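Local coordinates for Glucanase/chitosanase (Paenibacillus fukuinensis, PDB 4ZY9), which probably hydrolyses glycosidic bonds in chitosan and glucans, the part here being a CBM32 chitosan-binding module, at residues W49-L54 and A112-M117. The protein carries 1 engineered substitution. Numbering follows the deposited sequence.
Sequences WIYVNL and AKYVRM. Engineered in segment 112-117: Met117 (natural residue Val).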
# COMPACT_ATOMS: atom_id res chain seq x y z
N TRP A 49 7.11 -4.13 0.33
CA TRP A 49 6.23 -3.18 -0.43
C TRP A 49 5.04 -3.86 -0.96
O TRP A 49 5.05 -5.11 -1.19
CB TRP A 49 7.05 -2.39 -1.48
CG TRP A 49 7.76 -3.23 -2.49
CD1 TRP A 49 9.09 -3.52 -2.49
CD2 TRP A 49 7.19 -3.95 -3.59
NE1 TRP A 49 9.42 -4.33 -3.51
CE2 TRP A 49 8.31 -4.60 -4.26
CE3 TRP A 49 5.94 -4.05 -4.11
CZ2 TRP A 49 8.13 -5.42 -5.39
CZ3 TRP A 49 5.77 -4.95 -5.25
CH2 TRP A 49 6.85 -5.56 -5.85
N ILE A 50 4.01 -3.08 -1.28
CA ILE A 50 2.85 -3.55 -1.94
C ILE A 50 2.34 -2.46 -2.83
O ILE A 50 2.31 -1.28 -2.38
CB ILE A 50 1.77 -4.02 -0.93
CG1 ILE A 50 0.51 -4.56 -1.64
CG2 ILE A 50 1.43 -2.94 0.10
CD1 ILE A 50 -0.32 -5.37 -0.72
N TYR A 51 1.92 -2.74 -4.04
CA TYR A 51 1.31 -1.76 -4.89
C TYR A 51 0.06 -2.30 -5.52
O TYR A 51 -0.17 -3.55 -5.60
CB TYR A 51 2.22 -1.15 -6.01
CG TYR A 51 2.67 -2.06 -7.11
CD1 TYR A 51 1.85 -2.43 -8.16
CD2 TYR A 51 3.95 -2.51 -7.16
CE1 TYR A 51 2.33 -3.21 -9.21
CE2 TYR A 51 4.43 -3.30 -8.23
CZ TYR A 51 3.58 -3.60 -9.20
OH TYR A 51 4.07 -4.37 -10.27
N VAL A 52 -0.82 -1.41 -5.96
CA VAL A 52 -2.05 -1.68 -6.69
C VAL A 52 -1.98 -1.10 -8.06
O VAL A 52 -1.48 -0.01 -8.25
CB VAL A 52 -3.30 -1.23 -5.91
CG1 VAL A 52 -3.32 0.24 -5.65
CG2 VAL A 52 -4.56 -1.73 -6.55
N ASN A 53 -2.53 -1.85 -9.06
CA ASN A 53 -2.73 -1.40 -10.43
C ASN A 53 -4.12 -0.90 -10.52
O ASN A 53 -5.08 -1.72 -10.46
CB ASN A 53 -2.45 -2.60 -11.35
CG ASN A 53 -2.61 -2.25 -12.81
OD1 ASN A 53 -3.20 -1.27 -13.16
ND2 ASN A 53 -2.13 -3.13 -13.68
N LEU A 54 -4.32 0.38 -10.62
CA LEU A 54 -5.65 0.94 -10.75
C LEU A 54 -6.39 0.64 -12.06
O LEU A 54 -7.59 0.93 -12.19
CB LEU A 54 -5.60 2.45 -10.48
CG LEU A 54 -5.00 2.93 -9.19
CD1 LEU A 54 -4.95 4.39 -9.17
CD2 LEU A 54 -5.78 2.36 -8.00
N ALA A 112 -1.81 8.61 -11.67
CA ALA A 112 -1.09 7.33 -11.42
C ALA A 112 -1.90 6.18 -11.90
O ALA A 112 -3.11 6.17 -11.83
CB ALA A 112 -0.85 7.18 -9.91
N LYS A 113 -1.18 5.20 -12.42
CA LYS A 113 -1.72 3.87 -12.67
C LYS A 113 -1.39 2.96 -11.50
O LYS A 113 -2.16 2.00 -11.23
CB LYS A 113 -1.19 3.30 -13.97
CG LYS A 113 -1.76 1.94 -14.31
CD LYS A 113 -1.32 1.45 -15.67
CE LYS A 113 -1.83 0.06 -15.92
NZ LYS A 113 -1.37 -0.49 -17.22
N TYR A 114 -0.31 3.18 -10.81
CA TYR A 114 0.12 2.35 -9.69
C TYR A 114 0.38 3.14 -8.44
O TYR A 114 0.97 4.24 -8.55
CB TYR A 114 1.38 1.54 -10.04
CG TYR A 114 1.33 0.75 -11.30
CD1 TYR A 114 0.79 -0.51 -11.37
CD2 TYR A 114 1.76 1.32 -12.50
CE1 TYR A 114 0.75 -1.27 -12.55
CE2 TYR A 114 1.71 0.57 -13.73
CZ TYR A 114 1.25 -0.68 -13.68
OH TYR A 114 1.15 -1.38 -14.89
N VAL A 115 -0.00 2.61 -7.29
CA VAL A 115 0.20 3.31 -6.02
C VAL A 115 0.84 2.31 -5.06
O VAL A 115 0.29 1.17 -4.94
CB VAL A 115 -1.14 3.85 -5.46
CG1 VAL A 115 -0.88 4.59 -4.15
CG2 VAL A 115 -1.79 4.73 -6.48
N ARG A 116 1.95 2.64 -4.46
CA ARG A 116 2.74 1.76 -3.66
C ARG A 116 2.92 2.25 -2.24
O ARG A 116 3.17 3.44 -2.04
CB ARG A 116 4.14 1.61 -4.27
CG ARG A 116 5.05 0.56 -3.64
CD ARG A 116 6.21 0.03 -4.48
NE ARG A 116 7.26 1.03 -4.64
CZ ARG A 116 8.55 0.73 -4.94
NH1 ARG A 116 8.87 -0.52 -5.18
NH2 ARG A 116 9.43 1.68 -4.97
N MSE A 117 2.87 1.35 -1.32
CA MSE A 117 3.38 1.54 0.07
C MSE A 117 4.70 0.83 0.14
O MSE A 117 4.75 -0.41 -0.12
CB MSE A 117 2.42 0.95 1.06
CG MSE A 117 2.70 1.28 2.53
SE MSE A 117 4.36 0.43 3.28
CE MSE A 117 3.93 -1.44 3.03
O HOH W 1 -2.38 -3.03 -16.65
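Lys113 NZ is gripped by two hydrogen bonds, one to Ser83 O and one, 2.8 Å long, to a water that also accepts a bond from Asn53 ND2 at 3.0 Å. An extended lysine suits this place: its chain runs alongside the Asn53 amide, whose OD1 lies 3.4 Å from Lys113 CE and is itself bonded to Gly55 N. Five backbone hydrogen bonds join segments 49-54 and 112-117, which run antiparallel, from Leu54 N to Lys113 O (2.8 Å) through two between Val52 and Val115 to two between Ile50 and Met117.

Tyr51, Asn53, Tyr114 and Arg116 share one face. Tyr114 suits its place because its flat ring lies along Asn53, CE1 3.5 Å from Asn53 CG, while its hydroxyl reaches Ser83 O. Tyr51 offers an apolar ring beside it, CE1 3.8 Å from Tyr114 CD1, the planes 81° apart. Arg116 is both long and charged: a bend at chi3 (72°) carries NH1 over one face of the Trp49 indole, toward the rim, and CZ sits 5.0 Å from the five-membered ring centroid in a cation-pi contact. The planes cross obliquely, 49° apart; the broad indole face suits a cation. Trp89 provides a second such contact, and Gln78 OE1 binds NH2. An alanine at Trp49 would remove the indole and would probably leave the Arg116 guanidinium less firmly oriented.

Apolar Ile50, Val52 and Val115 suit the other, buried face of the beta-sandwich, where Met117, an engineered selenomethionine, also lies. Strand 48-54 is flanked by strands 14-17 and 114-122; a classic bulge sets Lys113 and Tyr114 opposite Ser80 of strand 75-80, and Val115 and Met117 pack on strands 57-67 and 129-136 of the second sheet.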